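Local coordinates for mitochondrial RNA-binding protein 1 (Trypanosoma brucei, PDB 2GIA) that binds guide RNA together with MRP2 in a complex that acts as an RNA matchmaker in mitochondrial RNA editing, at the interface of chains C and A and the interface of chains C and B. Coordinates in Å, arbitrary orientation; residue numbers count along the deposited sequence, not the author numbering. Chains: chain A/B, mitochondrial RNA-binding protein 1; chain C, mitochondrial RNA-binding protein 2.

Chain C, an MRP2 subunit, meets two MRP1 copies: chain A in contact 1, chain B in contacts 2 and 3. Between C-alpha centres, contact 1 lies about 24 Å from contact 2 and about 19 Å from contact 3. Contacts 2 and 3 are about 8 Å apart and share C:Ala45, B:Phe147 and B:Gly148, so they form one continuous surface. MRP1 uses the beginning of helix 130-145 in contact 1; contacts 2 and 3 use its end and the residues after it, including helix 149-153, with B:Gly34 and B:Lys35 joining contact 2. One MRP2 subunit thus ties together two MRP1 subunits, consistent with the deposited two-plus-two assembly.

Contact 1: the interface of chains C and A. Residues chain C 103, 106-107, 110, 112; chain A 129-130, 132-133, 136.
C:Arg112 and A:Glu136 reach toward each other tip to tip in this interface between MRP2 and MRP1. In the arginine, CG is anti to the backbone N (chi1 -179°) and the chain stays extended to CD before it bends at chi3 to turn along the start of the MRP1 helix. CD passes the main-chain oxygen of A:Asn129, at 3.6 Å from O, and lies alongside the CG2 methyl of A:Val133. NE then binds water 2, which also binds the carboxylate OE2 of A:Glu136. CZ sits over the methyl of A:Ala132, CB being 3.7 Å away, so that alanine covers one guanidinium face. At the tip, NH2 makes a hydrogen-bonded salt bridge to OE1 of A:Glu136 at 2.9 Å. OE1 lies close to the guanidinium plane, but the donor approaches from 43° out of the carboxylate plane. The bond is bent, at 138° about the hydrogen.

Water 1 joins C:Glu110 OE1 at 2.6 Å and A:Glu136 OE2 at 2.7 Å. C:Glu110 OE1 and A:Glu136 OE2 lie 4.0 Å apart, and the water together with the nearby arginine may ease their repulsion. From helix 130-145, A:Val133 sets its two methyls against MRP2 helix 100-109: CG1 meets C:Leu106 CB at 3.8 Å, while CG2 meets C:Ala107 CB. The site therefore lies where the first turns of MRP1 helix 130-145 pack against MRP2 helix 100-109 and the loop that follows it.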
# COMPACT_ATOMS: atom_id res chain seq x y z
N ALA C 103 -14.81 -4.40 -5.55
CA ALA C 103 -14.64 -3.05 -6.12
C ALA C 103 -15.89 -2.19 -5.93
O ALA C 103 -15.79 -0.97 -5.84
CB ALA C 103 -14.30 -3.14 -7.65
N LEU C 106 -15.61 -0.93 -2.39
CA LEU C 106 -14.53 0.07 -2.41
C LEU C 106 -14.98 1.38 -3.07
O LEU C 106 -14.63 2.47 -2.62
CB LEU C 106 -13.31 -0.50 -3.16
CG LEU C 106 -12.48 -1.49 -2.33
CD1 LEU C 106 -11.49 -2.21 -3.35
CD2 LEU C 106 -11.66 -0.75 -1.18
N ALA C 107 -15.80 1.29 -4.12
CA ALA C 107 -16.27 2.50 -4.79
C ALA C 107 -17.10 3.35 -3.82
O ALA C 107 -17.03 4.60 -3.85
CB ALA C 107 -17.12 2.15 -6.05
N GLU C 110 -14.62 4.86 -1.12
CA GLU C 110 -13.75 5.85 -1.73
C GLU C 110 -14.51 7.06 -2.24
O GLU C 110 -13.90 7.97 -2.79
CB GLU C 110 -12.91 5.18 -2.86
CG GLU C 110 -11.96 4.12 -2.23
CD GLU C 110 -11.12 3.38 -3.24
OE1 GLU C 110 -11.10 3.82 -4.41
OE2 GLU C 110 -10.51 2.35 -2.86
N ARG C 112 -16.76 7.30 -4.73
CA ARG C 112 -17.15 7.37 -6.13
C ARG C 112 -18.57 6.92 -6.33
O ARG C 112 -19.24 7.33 -7.27
CB ARG C 112 -16.19 6.48 -6.97
CG ARG C 112 -16.46 6.48 -8.42
CD ARG C 112 -15.48 5.52 -9.15
NE ARG C 112 -14.09 5.98 -9.25
CZ ARG C 112 -13.66 6.83 -10.19
NH1 ARG C 112 -14.50 7.32 -11.09
NH2 ARG C 112 -12.37 7.15 -10.28
N ASN A 129 -16.96 3.75 -13.34
CA ASN A 129 -17.57 3.29 -12.10
C ASN A 129 -16.73 2.25 -11.35
O ASN A 129 -15.54 2.49 -11.11
CB ASN A 129 -18.97 2.76 -12.44
CG ASN A 129 -19.75 3.78 -13.21
OD1 ASN A 129 -19.81 4.95 -12.81
ND2 ASN A 129 -20.32 3.39 -14.33
N HIS A 130 -17.30 1.12 -10.96
CA HIS A 130 -16.51 0.16 -10.17
C HIS A 130 -15.31 -0.37 -10.95
O HIS A 130 -14.33 -0.82 -10.34
CB HIS A 130 -17.39 -1.00 -9.64
CG HIS A 130 -18.00 -1.82 -10.73
ND1 HIS A 130 -17.44 -2.99 -11.19
CD2 HIS A 130 -19.13 -1.63 -11.46
CE1 HIS A 130 -18.19 -3.49 -12.15
NE2 HIS A 130 -19.22 -2.69 -12.34
N ALA A 132 -13.44 1.54 -12.77
CA ALA A 132 -12.40 2.59 -12.60
C ALA A 132 -11.69 2.29 -11.26
O ALA A 132 -10.48 2.45 -11.14
CB ALA A 132 -13.05 4.00 -12.52
N VAL A 133 -12.46 1.87 -10.24
CA VAL A 133 -11.83 1.52 -8.95
C VAL A 133 -10.91 0.28 -9.12
O VAL A 133 -9.78 0.23 -8.62
CB VAL A 133 -12.91 1.21 -7.91
CG1 VAL A 133 -12.25 0.69 -6.57
CG2 VAL A 133 -13.74 2.49 -7.69
N GLU A 136 -7.71 1.52 -10.87
CA GLU A 136 -6.85 2.26 -9.94
C GLU A 136 -6.12 1.30 -8.98
O GLU A 136 -4.89 1.43 -8.79
CB GLU A 136 -7.69 3.24 -9.09
CG GLU A 136 -8.25 4.45 -9.89
CD GLU A 136 -9.33 5.24 -9.14
OE1 GLU A 136 -9.63 6.37 -9.57
OE2 GLU A 136 -9.90 4.73 -8.13
O HOH W 1 -9.00 3.53 -5.86
O HOH W 2 -12.13 5.66 -7.00
O HOH W 3 -20.00 6.74 -10.15

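Contact 2: the interface of chains C and B. Residues chain C 39, 45-46; chain B 34-35, 71, 145-148.
C:Ala45 and C:Phe46, at the start of MRP2 strand 45-50, meet B:Phe147 in the segment after helix 130-145 of MRP1; both chains belong to the mitochondrial RNA-binding protein (MRP) family. The packed part centres on the B:Phe147 ring. C:Phe46 CB comes against the ring edge, 3.7 Å from CE1, and C:Ala45 O lies at the edge too, 3.8 Å from CD1. The phenyl of C:Phe46 lies between its own backbone N and carbonyl carbon (chi1 71°). It runs alongside B:Phe147, pointing the same way, with CD2 3.9 Å from B:Phe147 CE1. Within MRP1, B:Ser146 OG stands 3.8 Å above a face of the B:Phe147 ring. The backbones are pinned by a hydrogen bond from C:Ala45 N to B:Phe147 O at 3.2 Å, 146° about the hydrogen.

Water 4 marks the wetter side: it binds C:Ala45 O at 3.0 Å and B:Phe147 O, so the latter oxygen holds both a direct and a water-mediated partner. C:Arg39, bent at chi3, hides the most surface here, 97 Å², but is poorly ordered: its modelled position is uncertain, not its burial. Its guanidinium is placed between B:Gly34 and B:Ser146; NH2 approaches B:Ser146 O too closely and its N-H points elsewhere, so no bond is assigned.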
# COMPACT_ATOMS: atom_id res chain seq x y z
N ARG C 39 -3.34 -17.45 13.62
CA ARG C 39 -3.60 -16.28 12.80
C ARG C 39 -3.27 -16.57 11.34
O ARG C 39 -3.97 -16.09 10.44
CB ARG C 39 -2.79 -15.06 13.29
CG ARG C 39 -2.04 -14.37 12.15
CD ARG C 39 -1.51 -13.00 12.53
NE ARG C 39 -2.51 -11.95 12.31
CZ ARG C 39 -2.23 -10.66 12.35
NH1 ARG C 39 -0.99 -10.27 12.60
NH2 ARG C 39 -3.18 -9.77 12.15
N ALA C 45 -8.88 -11.46 8.63
CA ALA C 45 -10.16 -10.89 9.06
C ALA C 45 -10.01 -9.73 10.02
O ALA C 45 -8.91 -9.50 10.49
CB ALA C 45 -10.99 -12.01 9.80
N PHE C 46 -11.10 -9.01 10.27
CA PHE C 46 -11.09 -8.00 11.34
C PHE C 46 -12.50 -8.03 11.96
O PHE C 46 -13.45 -8.55 11.35
CB PHE C 46 -10.71 -6.58 10.87
CG PHE C 46 -11.74 -5.91 10.04
CD1 PHE C 46 -12.62 -4.99 10.61
CD2 PHE C 46 -11.79 -6.16 8.65
CE1 PHE C 46 -13.55 -4.29 9.80
CE2 PHE C 46 -12.71 -5.46 7.82
CZ PHE C 46 -13.58 -4.53 8.41
N GLY B 34 0.87 -7.87 15.29
CA GLY B 34 -0.39 -8.21 14.60
C GLY B 34 -1.32 -7.01 14.55
O GLY B 34 -1.06 -6.04 13.86
N LYS B 35 -2.38 -7.04 15.34
CA LYS B 35 -3.35 -5.97 15.39
C LYS B 35 -3.07 -4.90 16.48
O LYS B 35 -3.68 -3.83 16.48
CB LYS B 35 -4.72 -6.58 15.73
CG LYS B 35 -5.26 -7.61 14.73
CD LYS B 35 -6.62 -8.19 15.23
CE LYS B 35 -7.41 -8.96 14.15
NZ LYS B 35 -8.85 -9.17 14.64
N HIS B 71 -6.91 -2.84 18.08
CA HIS B 71 -6.86 -2.79 16.62
C HIS B 71 -7.60 -1.54 16.10
O HIS B 71 -7.13 -0.84 15.20
CB HIS B 71 -7.48 -4.11 16.07
CG HIS B 71 -7.36 -4.30 14.59
ND1 HIS B 71 -6.29 -3.83 13.84
CD2 HIS B 71 -8.09 -5.07 13.74
CE1 HIS B 71 -6.37 -4.31 12.60
NE2 HIS B 71 -7.45 -5.07 12.52
N GLU B 145 -0.94 -4.66 7.24
CA GLU B 145 -0.47 -6.00 7.57
C GLU B 145 -1.20 -6.61 8.75
O GLU B 145 -0.94 -7.76 9.11
CB GLU B 145 1.04 -5.97 7.93
CG GLU B 145 1.97 -5.50 6.75
CD GLU B 145 1.98 -6.43 5.52
OE1 GLU B 145 1.71 -7.65 5.64
OE2 GLU B 145 2.29 -5.94 4.41
N SER B 146 -2.09 -5.86 9.37
CA SER B 146 -2.77 -6.36 10.56
C SER B 146 -3.84 -7.46 10.37
O SER B 146 -4.26 -8.04 11.34
CB SER B 146 -3.46 -5.21 11.30
OG SER B 146 -4.54 -4.69 10.55
N PHE B 147 -4.27 -7.72 9.15
CA PHE B 147 -5.36 -8.67 8.91
C PHE B 147 -4.91 -10.10 8.73
O PHE B 147 -5.71 -11.02 8.86
CB PHE B 147 -6.16 -8.20 7.67
CG PHE B 147 -6.62 -6.75 7.76
CD1 PHE B 147 -7.63 -6.38 8.63
CD2 PHE B 147 -6.06 -5.80 6.95
CE1 PHE B 147 -8.10 -5.04 8.68
CE2 PHE B 147 -6.48 -4.47 6.97
CZ PHE B 147 -7.51 -4.06 7.83
N GLY B 148 -3.63 -10.24 8.40
CA GLY B 148 -3.04 -11.55 8.21
C GLY B 148 -2.92 -12.08 6.80
O GLY B 148 -2.57 -13.26 6.62
O HOH W 4 -7.11 -11.58 11.66

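Contact 3: the interface of chains C and B. Residues chain C 44-45, 66, 179, 182-183, 186; chain B 147-149, 152.
The short MRP1 helix 149-153 inserts its first residue, B:Phe149, into a pocket of MRP2 built by helix 170-188, strand 60-67 and the loop before strand 45-50. B:Phe149 CG is anti to its carbonyl carbon (chi1 -75°), which carries the phenyl away from its own short helix into chain C. The ring is sandwiched: C:Pro44 CB lies over one face, 3.6 Å from the centroid, and C:Gln182 CB over the other at 3.8 Å. On the rim, CE1 touches C:Ala183 CA of helix 170-188 at 3.7 Å. Beside that point CE1 also meets CB and the imidazole of C:His66, while CZ, the ring tip, comes over a face of C:Phe179, 3.6 Å from CE2. At the root of the side chain, B:Phe149 CB stands over the C:Tyr186 ring at 3.7 Å from its centroid. Contacts on both faces and around the rim should fix the rotation of this phenyl closely.

C:Phe179 serves a second aromatic as well. Its CD2 edge points onto a face of B:Phe147, with centroids 5.3 Å apart and planes at 82°, an edge-to-face pair. C:Phe179 CG is anti to its backbone N (chi1 179°), placing the ring where it can touch both phenylalanines. The same proline that covers B:Phe149 also reaches B:His152: C:Pro44 CD rests over the imidazole face, 3.8 Å from the ring centroid.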
# COMPACT_ATOMS: atom_id res chain seq x y z
N PRO C 44 -7.97 -14.36 6.79
CA PRO C 44 -7.57 -13.01 7.20
C PRO C 44 -8.89 -12.33 7.63
O PRO C 44 -9.95 -12.57 7.00
CB PRO C 44 -7.02 -12.41 5.89
CG PRO C 44 -6.33 -13.62 5.26
CD PRO C 44 -7.39 -14.71 5.48
N ALA C 45 -8.88 -11.46 8.63
CA ALA C 45 -10.16 -10.89 9.06
C ALA C 45 -10.01 -9.73 10.02
O ALA C 45 -8.91 -9.50 10.49
CB ALA C 45 -10.99 -12.01 9.80
N HIS C 66 -11.93 -13.06 4.72
CA HIS C 66 -11.63 -13.37 3.33
C HIS C 66 -11.38 -14.87 3.27
O HIS C 66 -10.43 -15.38 3.84
CB HIS C 66 -10.40 -12.63 2.86
CG HIS C 66 -10.23 -12.68 1.37
ND1 HIS C 66 -9.22 -13.38 0.76
CD2 HIS C 66 -10.99 -12.16 0.37
CE1 HIS C 66 -9.35 -13.28 -0.55
NE2 HIS C 66 -10.42 -12.55 -0.81
N PHE C 179 -8.85 -3.43 4.37
CA PHE C 179 -9.07 -4.89 4.28
C PHE C 179 -9.45 -5.30 2.86
O PHE C 179 -8.88 -6.24 2.31
CB PHE C 179 -10.18 -5.32 5.27
CG PHE C 179 -10.48 -6.79 5.22
CD1 PHE C 179 -11.54 -7.26 4.43
CD2 PHE C 179 -9.72 -7.70 5.94
CE1 PHE C 179 -11.81 -8.65 4.36
CE2 PHE C 179 -10.00 -9.09 5.87
CZ PHE C 179 -11.04 -9.53 5.08
N GLN C 182 -6.52 -4.99 0.54
CA GLN C 182 -5.63 -6.16 0.64
C GLN C 182 -6.30 -7.40 -0.02
O GLN C 182 -5.64 -8.16 -0.74
CB GLN C 182 -5.30 -6.50 2.14
CG GLN C 182 -4.45 -5.44 2.82
CD GLN C 182 -3.02 -5.41 2.28
OE1 GLN C 182 -2.26 -6.37 2.44
NE2 GLN C 182 -2.66 -4.33 1.64
N ALA C 183 -7.60 -7.59 0.21
CA ALA C 183 -8.27 -8.74 -0.43
C ALA C 183 -8.13 -8.70 -1.96
O ALA C 183 -7.81 -9.73 -2.60
CB ALA C 183 -9.76 -8.80 -0.04
N TYR C 186 -4.36 -9.47 -3.03
CA TYR C 186 -4.00 -10.88 -2.97
C TYR C 186 -4.83 -11.71 -3.93
O TYR C 186 -4.30 -12.61 -4.59
CB TYR C 186 -4.14 -11.43 -1.54
CG TYR C 186 -2.98 -11.03 -0.65
CD1 TYR C 186 -1.94 -11.93 -0.40
CD2 TYR C 186 -2.87 -9.75 -0.16
CE1 TYR C 186 -0.81 -11.54 0.33
CE2 TYR C 186 -1.70 -9.32 0.55
CZ TYR C 186 -0.69 -10.24 0.78
OH TYR C 186 0.50 -9.85 1.37
N PHE B 147 -4.27 -7.72 9.15
CA PHE B 147 -5.36 -8.67 8.91
C PHE B 147 -4.91 -10.10 8.73
O PHE B 147 -5.71 -11.02 8.86
CB PHE B 147 -6.16 -8.20 7.67
CG PHE B 147 -6.62 -6.75 7.76
CD1 PHE B 147 -7.63 -6.38 8.63
CD2 PHE B 147 -6.06 -5.80 6.95
CE1 PHE B 147 -8.10 -5.04 8.68
CE2 PHE B 147 -6.48 -4.47 6.97
CZ PHE B 147 -7.51 -4.06 7.83
N GLY B 148 -3.63 -10.24 8.40
CA GLY B 148 -3.04 -11.55 8.21
C GLY B 148 -2.92 -12.08 6.80
O GLY B 148 -2.57 -13.26 6.62
N PHE B 149 -3.14 -11.24 5.79
CA PHE B 149 -3.06 -11.74 4.42
C PHE B 149 -1.72 -12.34 4.04
O PHE B 149 -1.66 -13.43 3.45
CB PHE B 149 -3.39 -10.62 3.41
CG PHE B 149 -4.88 -10.29 3.34
CD1 PHE B 149 -5.73 -11.02 2.49
CD2 PHE B 149 -5.43 -9.29 4.14
CE1 PHE B 149 -7.11 -10.74 2.44
CE2 PHE B 149 -6.79 -8.99 4.12
CZ PHE B 149 -7.65 -9.72 3.26
N HIS B 152 -1.13 -15.70 5.86
CA HIS B 152 -2.10 -16.69 5.39
C HIS B 152 -1.73 -17.22 4.01
O HIS B 152 -1.76 -18.42 3.76
CB HIS B 152 -3.49 -16.08 5.28
CG HIS B 152 -4.55 -17.06 4.87
ND1 HIS B 152 -5.03 -18.03 5.72
CD2 HIS B 152 -5.27 -17.16 3.73
CE1 HIS B 152 -6.01 -18.69 5.11
NE2 HIS B 152 -6.17 -18.18 3.91
O HOH W 5 -7.11 -11.58 11.66